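Local coordinates for protein aminopeptidase YwaD (Bacillus subtilis, PDB 6HC6) that hydrolyses peptides from the amino end, releasing a range of N-terminal residues with the help of two zinc ions per subunit, at residues I76-L85 / T267-K278. Sequence-based numbering, arbitrary orientation.
Sequences IASSMRKLKL and TSVMLEMARVLK. With ACT (acetate ion), chain G.
Leu83 and Arg275 bring the two backbones closest, with their CA atoms 5.8 Å apart. Helices 76-82 and 267-277 run nearly parallel, at 16°, with axes 10.1 Å apart at closest approach. Leu83 and Lys84 lie in the turn after the first of them, Lys84 with positive phi and psi. From this turn, which leads to strand 86-93, Leu83 leans on helix 267-277. Its CD1 lies 3.7 Å from Ala274 CB and also touches the backbone at Leu271 O and Arg275 N. Its other methyl, CD2, rests on CB and CG of Arg275. Deeper in, the side chains of Met80 and Leu271 cross at about a right angle, Met80 CG meeting Leu271 CD2 at 3.6 Å. The Met80 chain is extended beyond CG (chi2 -170°), which carries CE on to Met270 CE, 3.8 Å away. Ile76 CD1 reaches Thr267 CG2 at the end nearer the metal site.

Both helices pack on one face of the mixed sheet of the M28 peptidase domain, where Ile76, Met270 and Ala274 touch strand 285-291. The Thr267 side chain is about 9 Å from a zinc ion, and its OG1 hydrogen-bonds to Asn263 O.

At the outer end, Arg275 CG is anti to the backbone N (chi1 -172°). The chain bends at chi3, bringing the guanidinium to Glu272 while CB and CG stay on Leu83. NE and NH2 grip the Glu272 carboxylate side-on, with NH2 to OE2 at 2.7 Å. Glu272 is also hydrogen-bonded to Lys44 N and His47 ND1. NH1 donates to an acetate, probably from the crystallisation liquor. A leucine in place of Arg275 would probably leave buried Glu272 without its charged mate. Lys278 closes this end, its CG 3.6 Å from Leu83 O and its CD against that of Lys84.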
ATOM      1  N   ILE A  76      -3.262  16.910  -3.358  1.00 23.10           N
ATOM      2  CA  ILE A  76      -1.829  16.827  -3.109  1.00 22.87           C
ATOM      3  C   ILE A  76      -1.071  17.736  -4.059  1.00 25.15           C
ATOM      4  O   ILE A  76      -0.140  18.440  -3.649  1.00 26.77           O
ATOM      5  CB  ILE A  76      -1.356  15.367  -3.219  1.00 21.32           C
ATOM      6  CG1 ILE A  76      -1.981  14.531  -2.115  1.00 23.49           C
ATOM      7  CG2 ILE A  76       0.167  15.283  -3.171  1.00 23.99           C
ATOM      8  CD1 ILE A  76      -2.034  13.049  -2.453  1.00 22.68           C
ATOM      9  N   ALA A  77      -1.458  17.744  -5.340  1.00 22.67           N
ATOM     10  CA  ALA A  77      -0.803  18.622  -6.304  1.00 20.32           C
ATOM     11  C   ALA A  77      -0.955  20.076  -5.893  1.00 26.65           C
ATOM     12  O   ALA A  77       0.004  20.856  -5.944  1.00 27.30           O
ATOM     13  CB  ALA A  77      -1.385  18.402  -7.702  1.00 32.99           C
ATOM     14  N   SER A  78      -2.168  20.462  -5.494  1.00 29.00           N
ATOM     15  CA  SER A  78      -2.394  21.834  -5.055  1.00 31.78           C
ATOM     16  C   SER A  78      -1.518  22.166  -3.851  1.00 29.52           C
ATOM     17  O   SER A  78      -0.921  23.248  -3.786  1.00 29.55           O
ATOM     18  CB  SER A  78      -3.877  22.035  -4.739  1.00 36.96           C
ATOM     19  OG  SER A  78      -4.088  23.190  -3.950  1.00 50.44           O
ATOM     20  N   SER A  79      -1.387  21.225  -2.914  1.00 26.91           N
ATOM     21  CA  SER A  79      -0.582  21.472  -1.724  1.00 27.40           C
ATOM     22  C   SER A  79       0.890  21.624  -2.070  1.00 29.04           C
ATOM     23  O   SER A  79       1.576  22.493  -1.516  1.00 30.01           O
ATOM     24  CB  SER A  79      -0.776  20.343  -0.715  1.00 29.73           C
ATOM     25  OG  SER A  79      -2.086  20.372  -0.180  1.00 42.86           O
ATOM     26  N   MET A  80       1.395  20.790  -2.982  1.00 24.75           N
ATOM     27  CA  MET A  80       2.794  20.899  -3.387  1.00 24.52           C
ATOM     28  C   MET A  80       3.080  22.227  -4.076  1.00 28.57           C
ATOM     29  O   MET A  80       4.133  22.835  -3.857  1.00 28.48           O
ATOM     30  CB  MET A  80       3.162  19.727  -4.296  1.00 23.65           C
ATOM     31  CG  MET A  80       3.192  18.379  -3.557  1.00 22.36           C
ATOM     32  SD  MET A  80       3.928  17.177  -4.682  1.00 26.10           S
ATOM     33  CE  MET A  80       3.915  15.675  -3.705  1.00 18.73           C
ATOM     34  N   ARG A  81       2.167  22.688  -4.932  1.00 30.13           N
ATOM     35  CA  ARG A  81       2.405  23.946  -5.623  1.00 29.43           C
ATOM     36  C   ARG A  81       2.515  25.109  -4.653  1.00 31.62           C
ATOM     37  O   ARG A  81       3.272  26.057  -4.905  1.00 35.11           O
ATOM     38  CB  ARG A  81       1.300  24.198  -6.637  1.00 34.64           C
ATOM     39  CG  ARG A  81       1.382  23.291  -7.831  1.00 38.36           C
ATOM     40  CD  ARG A  81       0.591  23.848  -8.992  1.00 38.66           C
ATOM     41  NE  ARG A  81       0.546  22.891 -10.087  1.00 41.75           N
ATOM     42  CZ  ARG A  81      -0.388  21.959 -10.234  1.00 41.77           C
ATOM     43  NH1 ARG A  81      -1.388  21.848  -9.359  1.00 35.38           N
ATOM     44  NH2 ARG A  81      -0.321  21.135 -11.264  1.00 45.02           N
ATOM     45  N   LYS A  82       1.770  25.060  -3.546  1.00 30.77           N
ATOM     46  CA  LYS A  82       1.896  26.093  -2.522  1.00 37.52           C
ATOM     47  C   LYS A  82       3.309  26.158  -1.966  1.00 41.13           C
ATOM     48  O   LYS A  82       3.748  27.221  -1.511  1.00 38.70           O
ATOM     49  CB  LYS A  82       0.914  25.832  -1.381  1.00 38.70           C
ATOM     50  CG  LYS A  82      -0.492  26.308  -1.628  1.00 51.10           C
ATOM     51  CD  LYS A  82      -1.144  26.683  -0.309  1.00 62.91           C
ATOM     52  CE  LYS A  82      -0.219  27.590   0.502  1.00 71.00           C
ATOM     53  NZ  LYS A  82      -0.941  28.381   1.538  1.00 75.81           N
ATOM     54  N   LEU A  83       4.033  25.037  -2.001  1.00 38.04           N
ATOM     55  CA  LEU A  83       5.351  24.900  -1.402  1.00 36.38           C
ATOM     56  C   LEU A  83       6.490  25.216  -2.366  1.00 41.91           C
ATOM     57  O   LEU A  83       7.613  24.750  -2.150  1.00 52.69           O
ATOM     58  CB  LEU A  83       5.521  23.484  -0.851  1.00 34.31           C
ATOM     59  CG  LEU A  83       4.459  23.043   0.142  1.00 43.95           C
ATOM     60  CD1 LEU A  83       4.775  21.655   0.700  1.00 41.74           C
ATOM     61  CD2 LEU A  83       4.352  24.071   1.255  1.00 45.56           C
ATOM     62  N   LYS A  84       6.232  25.992  -3.419  1.00 32.80           N
ATOM     63  CA  LYS A  84       7.254  26.373  -4.394  1.00 43.52           C
ATOM     64  C   LYS A  84       7.846  25.162  -5.112  1.00 36.45           C
ATOM     65  O   LYS A  84       8.992  25.202  -5.569  1.00 43.32           O
ATOM     66  CB  LYS A  84       8.378  27.198  -3.746  1.00 55.33           C
ATOM     67  CG  LYS A  84       7.959  28.565  -3.212  1.00 62.61           C
ATOM     68  CD  LYS A  84       9.101  29.247  -2.455  1.00 66.21           C
ATOM     69  CE  LYS A  84      10.137  29.861  -3.396  1.00 66.99           C
ATOM     70  NZ  LYS A  84       9.695  31.155  -3.999  1.00 66.77           N
ATOM     71  N   LEU A  85       7.086  24.074  -5.222  1.00 30.85           N
ATOM     72  CA  LEU A  85       7.553  22.881  -5.917  1.00 26.97           C
ATOM     73  C   LEU A  85       7.111  22.899  -7.375  1.00 33.12           C
ATOM     74  O   LEU A  85       6.011  23.353  -7.699  1.00 30.05           O
ATOM     75  CB  LEU A  85       7.017  21.613  -5.242  1.00 24.08           C
ATOM     76  CG  LEU A  85       7.545  21.314  -3.843  1.00 23.97           C
ATOM     77  CD1 LEU A  85       6.850  20.108  -3.266  1.00 23.08           C
ATOM     78  CD2 LEU A  85       9.052  21.109  -3.866  1.00 27.67           C
ATOM     79  N   THR A 267       1.781  10.221   3.588  1.00 17.25           N
ATOM     80  CA  THR A 267       1.538  11.306   2.649  1.00 15.62           C
ATOM     81  C   THR A 267       1.613  12.652   3.355  1.00 17.24           C
ATOM     82  O   THR A 267       2.246  13.597   2.862  1.00 18.36           O
ATOM     83  CB  THR A 267       0.176  11.113   1.979  1.00 13.74           C
ATOM     84  OG1 THR A 267       0.170   9.862   1.265  1.00 16.86           O
ATOM     85  CG2 THR A 267      -0.105  12.253   0.981  1.00 16.33           C
ATOM     86  N   SER A 268       1.015  12.735   4.544  1.00 20.21           N
ATOM     87  CA  SER A 268       0.960  13.994   5.275  1.00 21.25           C
ATOM     88  C   SER A 268       2.330  14.391   5.812  1.00 21.86           C
ATOM     89  O   SER A 268       2.682  15.576   5.808  1.00 20.12           O
ATOM     90  CB  SER A 268      -0.062  13.875   6.409  1.00 19.82           C
ATOM     91  OG  SER A 268       0.454  13.100   7.482  1.00 25.83           O
ATOM     92  N   VAL A 269       3.120  13.422   6.288  1.00 20.18           N
ATOM     93  CA  VAL A 269       4.456  13.739   6.791  1.00 18.06           C
ATOM     94  C   VAL A 269       5.374  14.140   5.641  1.00 18.12           C
ATOM     95  O   VAL A 269       6.217  15.039   5.773  1.00 21.40           O
ATOM     96  CB  VAL A 269       5.018  12.540   7.570  1.00 21.90           C
ATOM     97  CG1 VAL A 269       6.459  12.792   7.975  1.00 20.11           C
ATOM     98  CG2 VAL A 269       4.147  12.251   8.800  1.00 23.72           C
ATOM     99  N   MET A 270       5.237  13.469   4.504  1.00 18.46           N
ATOM    100  CA  MET A 270       5.991  13.867   3.322  1.00 18.67           C
ATOM    101  C   MET A 270       5.695  15.320   2.950  1.00 21.12           C
ATOM    102  O   MET A 270       6.614  16.094   2.653  1.00 22.44           O
ATOM    103  CB  MET A 270       5.654  12.917   2.172  1.00 20.18           C
ATOM    104  CG  MET A 270       6.351  13.267   0.849  1.00 22.19           C
ATOM    105  SD  MET A 270       5.355  14.390  -0.150  1.00 24.65           S
ATOM    106  CE  MET A 270       4.041  13.295  -0.720  1.00 20.07           C
ATOM    107  N   LEU A 271       4.421  15.717   2.967  1.00 22.43           N
ATOM    108  CA  LEU A 271       4.081  17.080   2.555  1.00 19.28           C
ATOM    109  C   LEU A 271       4.576  18.103   3.565  1.00 22.60           C
ATOM    110  O   LEU A 271       5.053  19.179   3.187  1.00 22.98           O
ATOM    111  CB  LEU A 271       2.569  17.205   2.356  1.00 18.69           C
ATOM    112  CG  LEU A 271       2.076  16.512   1.099  1.00 20.51           C
ATOM    113  CD1 LEU A 271       0.549  16.439   1.094  1.00 18.99           C
ATOM    114  CD2 LEU A 271       2.585  17.266  -0.146  1.00 24.03           C
ATOM    115  N   GLU A 272       4.474  17.792   4.858  1.00 22.35           N
ATOM    116  CA  GLU A 272       4.979  18.731   5.852  1.00 22.87           C
ATOM    117  C   GLU A 272       6.497  18.812   5.809  1.00 26.10           C
ATOM    118  O   GLU A 272       7.070  19.889   6.024  1.00 27.17           O
ATOM    119  CB  GLU A 272       4.494  18.338   7.248  1.00 24.58           C
ATOM    120  CG  GLU A 272       5.098  19.159   8.373  1.00 23.32           C
ATOM    121  CD  GLU A 272       4.667  20.625   8.368  1.00 24.86           C
ATOM    122  OE1 GLU A 272       3.880  21.050   7.490  1.00 28.57           O
ATOM    123  OE2 GLU A 272       5.132  21.360   9.252  1.00 28.43           O
ATOM    124  N   MET A 273       7.175  17.701   5.510  1.00 21.75           N
ATOM    125  CA  MET A 273       8.621  17.796   5.342  1.00 24.86           C
ATOM    126  C   MET A 273       8.967  18.690   4.161  1.00 23.67           C
ATOM    127  O   MET A 273       9.912  19.487   4.230  1.00 23.96           O
ATOM    128  CB  MET A 273       9.241  16.411   5.161  1.00 27.83           C
ATOM    129  CG  MET A 273      10.769  16.448   5.153  1.00 31.90           C
ATOM    130  SD  MET A 273      11.466  14.922   4.488  1.00 32.84           S
ATOM    131  CE  MET A 273      10.391  13.698   5.304  1.00 23.71           C
ATOM    132  N   ALA A 274       8.204  18.580   3.068  1.00 21.60           N
ATOM    133  CA  ALA A 274       8.422  19.471   1.930  1.00 24.30           C
ATOM    134  C   ALA A 274       8.242  20.932   2.328  1.00 23.65           C
ATOM    135  O   ALA A 274       8.986  21.806   1.866  1.00 26.34           O
ATOM    136  CB  ALA A 274       7.473  19.102   0.796  1.00 25.74           C
ATOM    137  N   ARG A 275       7.254  21.221   3.177  1.00 23.65           N
ATOM    138  CA  ARG A 275       7.097  22.586   3.672  1.00 23.42           C
ATOM    139  C   ARG A 275       8.312  23.024   4.474  1.00 29.22           C
ATOM    140  O   ARG A 275       8.794  24.155   4.321  1.00 33.73           O
ATOM    141  CB  ARG A 275       5.832  22.712   4.525  1.00 27.26           C
ATOM    142  CG  ARG A 275       5.534  24.172   4.892  1.00 29.82           C
ATOM    143  CD  ARG A 275       4.508  24.308   6.005  1.00 37.52           C
ATOM    144  NE  ARG A 275       4.994  23.790   7.288  1.00 38.12           N
ATOM    145  CZ  ARG A 275       5.742  24.473   8.149  1.00 40.57           C
ATOM    146  NH1 ARG A 275       6.116  25.726   7.882  1.00 42.99           N
ATOM    147  NH2 ARG A 275       6.125  23.898   9.285  1.00 38.10           N
ATOM    148  N   VAL A 276       8.823  22.148   5.340  1.00 26.67           N
ATOM    149  CA  VAL A 276       9.984  22.512   6.149  1.00 26.25           C
ATOM    150  C   VAL A 276      11.211  22.724   5.271  1.00 26.29           C
ATOM    151  O   VAL A 276      11.973  23.677   5.463  1.00 31.24           O
ATOM    152  CB  VAL A 276      10.255  21.441   7.220  1.00 29.08           C
ATOM    153  CG1 VAL A 276      11.562  21.775   7.949  1.00 30.60           C
ATOM    154  CG2 VAL A 276       9.106  21.397   8.200  1.00 34.76           C
ATOM    155  N   LEU A 277      11.443  21.812   4.326  1.00 24.70           N
ATOM    156  CA  LEU A 277      12.645  21.840   3.504  1.00 24.71           C
ATOM    157  C   LEU A 277      12.581  22.881   2.398  1.00 32.60           C
ATOM    158  O   LEU A 277      13.607  23.139   1.756  1.00 38.83           O
ATOM    159  CB  LEU A 277      12.885  20.457   2.903  1.00 24.75           C
ATOM    160  CG  LEU A 277      13.124  19.394   3.971  1.00 28.86           C
ATOM    161  CD1 LEU A 277      13.298  18.043   3.325  1.00 33.38           C
ATOM    162  CD2 LEU A 277      14.354  19.777   4.768  1.00 32.03           C
ATOM    163  N   LYS A 278      11.410  23.479   2.173  1.00 31.38           N
ATOM    164  CA  LYS A 278      11.257  24.500   1.144  1.00 38.26           C
ATOM    165  C   LYS A 278      12.317  25.587   1.279  1.00 48.02           C
ATOM    166  O   LYS A 278      12.933  25.993   0.288  1.00 60.82           O
ATOM    167  CB  LYS A 278       9.851  25.094   1.230  1.00 41.91           C
ATOM    168  CG  LYS A 278       9.597  26.305   0.362  1.00 54.71           C
ATOM    169  CD  LYS A 278       8.292  26.995   0.769  1.00 57.93           C
ATOM    170  CE  LYS A 278       8.255  27.300   2.263  1.00 57.33           C
ATOM    171  NZ  LYS A 278       7.294  28.390   2.601  1.00 57.93           N
TER
HETATM  172  C   ACT G 504       4.997  28.504   6.273  1.00 54.72           C
HETATM  173  O   ACT G 504       6.001  27.747   6.213  1.00 57.66           O
HETATM  174  OXT ACT G 504       4.694  29.347   7.168  1.00 60.00           O
HETATM  175  CH3 ACT G 504       3.990  28.394   5.093  1.00 51.91           C